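Local coordinates for uncharacterized protein (Sulfolobus solfataricus P2, PDB 2QS7) that is of unknown function but belongs to the DsrE/DsrF-like family and is a putative oxidoreductase, at residues K83-W87 with H88-Q92; E117-A120 with E121-D125. All blocks are in the same frame, centred on the assembly; numbering follows the deposited sequence.

Contact 1: K83-W87 with H88-Q92; sequences KYPMW and HQLVQ
Trp87 and His88 meet as an edge-to-face aromatic pair at the start of helix 87-97. The His88 edge points at the face of the Trp87 five-membered ring, with centroids 5.2 Å apart and planes at 84°. His88 CB sits squarely over the same indole, 3.9 Å from the centroid of the six-membered ring, a CH-pi contact. Selenomethionine Met86 runs beside the His88 side chain. Its CB rests over the His88 ring face, nearer the margin than the centre. In the conformer described, SE also comes near His88 NE2, a doubtful contact.

Met86 is the N-cap residue. Its backbone N donates to Gln89 OE1 at 3.1 Å, from above the plane of the amide carbonyl. Gln89 reaches back to it with a chain extended beyond CG (chi2 177°). Met86 O accepts a hydrogen bond from Leu90 N at 3.1 Å, and a weak one from Gln89 N. One residue beyond Gln89 along the helix, Leu90 CD2 packs on Pro85 CG at 3.7 Å, and Leu90 CD1 meets Tyr84 CE2.

An alanine in place of Trp87 would probably leave the His88 edge and CB without the indole face they pack on and open a gap between the helix start and helix 19-34.

Trp87 is buried against Ile19 and Leu22 of helix 19-34, Phe43 of strand 38-43 and Ile51. Tyr84 and Leu90 both touch Met23 of helix 19-34. The Tyr84 ring also makes an edge-to-face pair with Phe111 of the second subunit, which puts the loop before helix 87-97 at the subunit interface.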
ATOM      1  N   LYS A  83       9.371  -5.315  25.375  1.00 71.87           N
ATOM      2  CA  LYS A  83       8.495  -6.485  25.497  1.00 71.38           C
ATOM      3  C   LYS A  83       7.224  -6.218  24.708  1.00 70.16           C
ATOM      4  O   LYS A  83       6.112  -6.527  25.147  1.00 69.68           O
ATOM      5  CB  LYS A  83       8.176  -6.798  26.958  1.00 71.33           C
ATOM      6  CG  LYS A  83       9.408  -6.977  27.824  1.00 70.07           C
ATOM      7  CD  LYS A  83       9.029  -7.218  29.257  1.00 71.36           C
ATOM      8  CE  LYS A  83      10.261  -7.330  30.126  1.00 70.40           C
ATOM      9  NZ  LYS A  83       9.898  -7.434  31.556  1.00 75.55           N
ATOM     10  N   TYR A  84       7.398  -5.642  23.526  1.00 69.20           N
ATOM     11  CA  TYR A  84       6.269  -5.291  22.709  1.00 69.01           C
ATOM     12  C   TYR A  84       5.683  -6.598  22.148  1.00 67.57           C
ATOM     13  O   TYR A  84       6.431  -7.436  21.663  1.00 67.17           O
ATOM     14  CB  TYR A  84       6.706  -4.311  21.616  1.00 70.52           C
ATOM     15  CG  TYR A  84       5.573  -3.416  21.212  1.00 71.75           C
ATOM     16  CD1 TYR A  84       5.290  -2.259  21.943  1.00 74.03           C
ATOM     17  CD2 TYR A  84       4.742  -3.744  20.144  1.00 74.20           C
ATOM     18  CE1 TYR A  84       4.215  -1.432  21.601  1.00 73.82           C
ATOM     19  CE2 TYR A  84       3.667  -2.930  19.791  1.00 72.13           C
ATOM     20  CZ  TYR A  84       3.411  -1.778  20.522  1.00 73.77           C
ATOM     21  OH  TYR A  84       2.355  -0.980  20.169  1.00 72.65           O
ATOM     22  N   PRO A  85       4.350  -6.799  22.254  1.00 66.67           N
ATOM     23  CA  PRO A  85       3.752  -8.045  21.728  1.00 66.05           C
ATOM     24  C   PRO A  85       3.977  -8.264  20.241  1.00 64.29           C
ATOM     25  O   PRO A  85       4.178  -7.290  19.506  1.00 64.43           O
ATOM     26  CB  PRO A  85       2.244  -7.871  21.973  1.00 65.37           C
ATOM     27  CG  PRO A  85       2.089  -6.709  22.882  1.00 67.45           C
ATOM     28  CD  PRO A  85       3.359  -5.911  22.891  1.00 66.63           C
HETATM   29  N   MSE A  86       3.956  -9.528  19.807  1.00 63.07           N
HETATM   30  CA  MSE A  86       4.092  -9.877  18.391  0.50 62.99           C
HETATM   31  C   MSE A  86       2.810  -9.443  17.680  1.00 61.77           C
HETATM   32  O   MSE A  86       1.737  -9.351  18.302  1.00 59.23           O
HETATM   33  CB  MSE A  86       4.320 -11.397  18.225  0.50 62.13           C
HETATM   34  CG  MSE A  86       5.518 -11.936  19.050  0.50 66.33           C
HETATM   35 SE   MSE A  86       5.879 -13.909  18.984  0.38 64.49          SE
HETATM   36  CE  MSE A  86       6.905 -14.055  17.355  0.50 62.18           C
ATOM     37  N   TRP A  87       2.915  -9.193  16.385  1.00 60.45           N
ATOM     38  CA  TRP A  87       1.781  -8.735  15.622  1.00 59.35           C
ATOM     39  C   TRP A  87       0.532  -9.596  15.770  1.00 57.57           C
ATOM     40  O   TRP A  87      -0.589  -9.065  15.879  1.00 57.92           O
ATOM     41  CB  TRP A  87       2.178  -8.597  14.152  1.00 62.19           C
ATOM     42  CG  TRP A  87       2.329  -9.883  13.440  1.00 59.93           C
ATOM     43  CD1 TRP A  87       3.454 -10.619  13.298  1.00 59.40           C
ATOM     44  CD2 TRP A  87       1.294 -10.583  12.759  1.00 60.75           C
ATOM     45  NE1 TRP A  87       3.190 -11.739  12.558  1.00 56.49           N
ATOM     46  CE2 TRP A  87       1.867 -11.743  12.216  1.00 61.48           C
ATOM     47  CE3 TRP A  87      -0.059 -10.323  12.529  1.00 62.86           C
ATOM     48  CZ2 TRP A  87       1.138 -12.660  11.469  1.00 63.81           C
ATOM     49  CZ3 TRP A  87      -0.795 -11.248  11.792  1.00 63.83           C
ATOM     50  CH2 TRP A  87      -0.186 -12.410  11.279  1.00 60.26           C
ATOM     51  N   HIS A  88       0.699 -10.908  15.745  1.00 56.61           N
ATOM     52  CA  HIS A  88      -0.455 -11.799  15.833  1.00 57.15           C
ATOM     53  C   HIS A  88      -1.086 -11.805  17.214  1.00 56.24           C
ATOM     54  O   HIS A  88      -2.270 -12.059  17.325  1.00 56.35           O
ATOM     55  CB  HIS A  88      -0.137 -13.219  15.384  1.00 60.16           C
ATOM     56  CG  HIS A  88       1.029 -13.824  16.078  1.00 60.34           C
ATOM     57  ND1 HIS A  88       0.926 -14.439  17.307  1.00 72.18           N
ATOM     58  CD2 HIS A  88       2.330 -13.922  15.709  1.00 72.65           C
ATOM     59  CE1 HIS A  88       2.120 -14.881  17.671  1.00 71.22           C
ATOM     60  NE2 HIS A  88       2.990 -14.578  16.720  1.00 66.67           N
ATOM     61  N   GLN A  89      -0.296 -11.554  18.255  1.00 55.72           N
ATOM     62  CA  GLN A  89      -0.813 -11.452  19.607  1.00 54.85           C
ATOM     63  C   GLN A  89      -1.663 -10.206  19.718  1.00 54.18           C
ATOM     64  O   GLN A  89      -2.698 -10.218  20.354  1.00 53.27           O
ATOM     65  CB  GLN A  89       0.320 -11.397  20.619  1.00 55.47           C
ATOM     66  CG  GLN A  89       1.142 -12.682  20.636  1.00 57.60           C
ATOM     67  CD  GLN A  89       2.320 -12.625  21.582  1.00 59.70           C
ATOM     68  OE1 GLN A  89       2.883 -11.560  21.860  1.00 64.66           O
ATOM     69  NE2 GLN A  89       2.704 -13.785  22.081  1.00 59.84           N
ATOM     70  N   LEU A  90      -1.235  -9.126  19.071  1.00 53.64           N
ATOM     71  CA  LEU A  90      -2.021  -7.900  19.044  1.00 53.58           C
ATOM     72  C   LEU A  90      -3.358  -8.145  18.352  1.00 54.30           C
ATOM     73  O   LEU A  90      -4.395  -7.629  18.791  1.00 53.64           O
ATOM     74  CB  LEU A  90      -1.258  -6.752  18.368  1.00 52.27           C
ATOM     75  CG  LEU A  90      -0.025  -6.161  19.067  1.00 55.75           C
ATOM     76  CD1 LEU A  90       0.675  -5.166  18.147  1.00 51.83           C
ATOM     77  CD2 LEU A  90      -0.353  -5.508  20.407  1.00 51.03           C
ATOM     78  N   VAL A  91      -3.356  -8.936  17.286  1.00 53.80           N
ATOM     79  CA  VAL A  91      -4.615  -9.226  16.592  1.00 52.26           C
ATOM     80  C   VAL A  91      -5.546 -10.084  17.481  1.00 53.59           C
ATOM     81  O   VAL A  91      -6.741  -9.747  17.666  1.00 53.91           O
ATOM     82  CB  VAL A  91      -4.388  -9.859  15.218  1.00 52.43           C
ATOM     83  CG1 VAL A  91      -5.731 -10.228  14.573  1.00 51.79           C
ATOM     84  CG2 VAL A  91      -3.615  -8.866  14.348  1.00 47.73           C
ATOM     85  N   GLN A  92      -4.998 -11.137  18.079  1.00 54.36           N
ATOM     86  CA  GLN A  92      -5.798 -12.009  18.905  1.00 54.81           C
ATOM     87  C   GLN A  92      -6.353 -11.266  20.110  1.00 55.03           C
ATOM     88  O   GLN A  92      -7.510 -11.463  20.480  1.00 55.58           O
ATOM     89  CB  GLN A  92      -5.007 -13.267  19.330  1.00 55.81           C
ATOM     90  CG  GLN A  92      -5.765 -14.216  20.261  1.00 60.11           C
ATOM     91  CD  GLN A  92      -7.183 -14.589  19.788  1.00 74.58           C
ATOM     92  OE1 GLN A  92      -8.161 -14.416  20.535  1.00 81.23           O
ATOM     93  NE2 GLN A  92      -7.305 -15.070  18.550  1.00 72.46           N
TER

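Contact 2: E117-A120 with E121-D125; sequences EDLA and EFVDD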
ATOM      1  N   GLU A 117      -7.118 -26.325   7.256  1.00 60.27           N
ATOM      2  CA  GLU A 117      -6.476 -26.955   8.411  1.00 59.75           C
ATOM      3  C   GLU A 117      -5.083 -26.388   8.677  1.00 58.03           C
ATOM      4  O   GLU A 117      -4.607 -26.407   9.813  1.00 57.97           O
ATOM      5  CB  GLU A 117      -6.394 -28.467   8.192  1.00 56.78           C
ATOM      6  N   ASP A 118      -4.452 -25.862   7.630  1.00 56.45           N
ATOM      7  CA  ASP A 118      -3.131 -25.266   7.729  1.00 56.20           C
ATOM      8  C   ASP A 118      -3.150 -23.856   8.336  1.00 55.78           C
ATOM      9  O   ASP A 118      -2.114 -23.336   8.730  1.00 54.43           O
ATOM     10  CB  ASP A 118      -2.520 -25.172   6.333  1.00 56.40           C
ATOM     11  CG  ASP A 118      -2.464 -26.519   5.609  1.00 59.58           C
ATOM     12  OD1 ASP A 118      -2.405 -27.590   6.278  1.00 56.49           O
ATOM     13  OD2 ASP A 118      -2.480 -26.489   4.354  1.00 57.47           O
ATOM     14  N   LEU A 119      -4.329 -23.245   8.424  1.00 57.31           N
ATOM     15  CA  LEU A 119      -4.441 -21.871   8.909  1.00 57.17           C
ATOM     16  C   LEU A 119      -4.565 -21.765  10.420  1.00 56.66           C
ATOM     17  O   LEU A 119      -5.087 -22.671  11.050  1.00 57.21           O
ATOM     18  CB  LEU A 119      -5.642 -21.201   8.246  1.00 57.26           C
ATOM     19  CG  LEU A 119      -5.545 -20.974   6.734  1.00 60.93           C
ATOM     20  CD1 LEU A 119      -6.832 -20.391   6.110  1.00 57.03           C
ATOM     21  CD2 LEU A 119      -4.363 -20.065   6.477  1.00 60.29           C
ATOM     22  N   ALA A 120      -4.085 -20.654  10.984  1.00 57.73           N
ATOM     23  CA  ALA A 120      -4.184 -20.393  12.423  1.00 57.21           C
ATOM     24  C   ALA A 120      -5.663 -20.446  12.852  1.00 58.18           C
ATOM     25  O   ALA A 120      -6.584 -20.131  12.068  1.00 57.44           O
ATOM     26  CB  ALA A 120      -3.580 -19.034  12.773  1.00 59.61           C
ATOM     27  N   GLU A 121      -5.872 -20.819  14.111  1.00 57.66           N
ATOM     28  CA  GLU A 121      -7.209 -20.998  14.673  1.00 58.80           C
ATOM     29  C   GLU A 121      -8.035 -19.722  14.661  1.00 57.82           C
ATOM     30  O   GLU A 121      -9.256 -19.774  14.571  1.00 57.54           O
ATOM     31  CB  GLU A 121      -7.119 -21.485  16.127  1.00 60.45           C
ATOM     32  CG  GLU A 121      -6.378 -22.822  16.301  1.00 74.82           C
ATOM     33  CD  GLU A 121      -7.081 -24.015  15.641  1.00 88.54           C
ATOM     34  OE1 GLU A 121      -8.300 -23.905  15.354  1.00 95.48           O
ATOM     35  OE2 GLU A 121      -6.416 -25.067  15.439  1.00 91.61           O
ATOM     36  N   PHE A 122      -7.354 -18.587  14.733  1.00 56.67           N
ATOM     37  CA  PHE A 122      -8.029 -17.321  14.817  1.00 58.71           C
ATOM     38  C   PHE A 122      -8.630 -16.838  13.496  1.00 55.41           C
ATOM     39  O   PHE A 122      -9.202 -15.773  13.451  1.00 54.46           O
ATOM     40  CB  PHE A 122      -7.120 -16.287  15.504  1.00 63.04           C
ATOM     41  CG  PHE A 122      -6.092 -15.627  14.617  1.00 67.50           C
ATOM     42  CD1 PHE A 122      -5.658 -16.182  13.430  1.00 75.80           C
ATOM     43  CD2 PHE A 122      -5.470 -14.470  15.058  1.00 73.42           C
ATOM     44  CE1 PHE A 122      -4.697 -15.537  12.660  1.00 74.62           C
ATOM     45  CE2 PHE A 122      -4.496 -13.838  14.289  1.00 76.02           C
ATOM     46  CZ  PHE A 122      -4.116 -14.378  13.095  1.00 70.39           C
ATOM     47  N   VAL A 123      -8.475 -17.612  12.423  1.00 54.22           N
ATOM     48  CA  VAL A 123      -9.096 -17.263  11.146  1.00 53.19           C
ATOM     49  C   VAL A 123     -10.564 -17.620  11.276  1.00 53.81           C
ATOM     50  O   VAL A 123     -10.915 -18.740  11.644  1.00 52.24           O
ATOM     51  CB  VAL A 123      -8.481 -18.027   9.976  1.00 53.97           C
ATOM     52  CG1 VAL A 123      -9.300 -17.835   8.684  1.00 49.31           C
ATOM     53  CG2 VAL A 123      -6.998 -17.623   9.809  1.00 54.43           C
ATOM     54  N   ASP A 124     -11.415 -16.659  10.992  1.00 53.04           N
ATOM     55  CA  ASP A 124     -12.849 -16.829  11.094  1.00 54.22           C
ATOM     56  C   ASP A 124     -13.453 -17.462   9.852  1.00 54.10           C
ATOM     57  O   ASP A 124     -14.365 -18.253   9.947  1.00 52.76           O
ATOM     58  CB  ASP A 124     -13.494 -15.458  11.377  1.00 55.23           C
ATOM     59  CG  ASP A 124     -13.048 -14.911  12.713  1.00 57.62           C
ATOM     60  OD1 ASP A 124     -13.278 -15.623  13.709  1.00 62.06           O
ATOM     61  OD2 ASP A 124     -12.429 -13.828  12.783  1.00 58.03           O
ATOM     62  N   ASP A 125     -12.963 -17.127   8.673  1.00 54.69           N
ATOM     63  CA  ASP A 125     -13.543 -17.692   7.475  1.00 55.19           C
ATOM     64  C   ASP A 125     -12.621 -17.527   6.286  1.00 54.14           C
ATOM     65  O   ASP A 125     -11.702 -16.732   6.319  1.00 53.74           O
ATOM     66  CB  ASP A 125     -14.885 -17.007   7.167  1.00 58.16           C
ATOM     67  CG  ASP A 125     -15.827 -17.892   6.349  1.00 66.26           C
ATOM     68  OD1 ASP A 125     -15.414 -19.004   5.891  1.00 73.71           O
ATOM     69  OD2 ASP A 125     -16.996 -17.481   6.173  1.00 77.60           O
TER
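Ala120 to Val123 form a type I beta turn, closed by a hydrogen bond from Val123 N to Ala120 O at 3.2 Å.

Val123 packs against the same carbonyl. Its CG2 lies 3.4 Å from Ala120 O and also reaches Leu119 CB at 4.1 Å. This branch stands anti to the carbonyl carbon of Val123, while CG1 takes the place anti to the backbone N (chi1 170°). Leu119 and Val123 thus meet through one methylene and one methyl group, and both touch Ala104 of strand 99-105.

Ala120 and Phe122 form a second apolar contact. Ala120 CB approaches the Phe122 ring obliquely, 3.6 Å from CD1 and 3.7 Å from CE1. Phe122 CG lies between its backbone N and carbonyl carbon (chi1 82°), a rotamer that brings one side of the ring back to the alanine methyl.

The turn belongs to the connection between helix 106-111 and strand 125-127. That strand lies at one edge of the five-stranded parallel sheet within the chain, next to strand 99-105. Backbone hydrogen bonds join Ala120 to Ile51 and Asp125 to Ala104. The chain enters the strand through Asp124, whose OD2 accepts a hydrogen bond from Val102 N. Its OD1 makes a salt bridge with Lys95 NZ.

Lys95 also donates to Phe122 O, so one ammonium group joins a turn carbonyl to the aspartate beyond the turn. Glu121 is exposed, and its OE2 makes a long, weak ion pair with Lys53 NZ.

How the contacts relate
Contact 1 is partly buried and contact 2 lies at the surface, with centres about 17 Å apart. Contact 1 starts a helix. Its chemistry is aromatic pairing and N-terminal capping, and part of it faces another subunit. Contact 2 is a turn leading into an end strand of the sheet. It has small apolar contacts around one turn bond, with charged residues at its margin, and touches no other protein chain. The two join at Phe122: its CE2 packs 3.8 Å from Val91 CG1, and its CB lies 3.3 Å from Gln92 NE2. Ile51 is a shared neighbour, touched by Trp87 of contact 1 and by Phe122 and Val123 of contact 2.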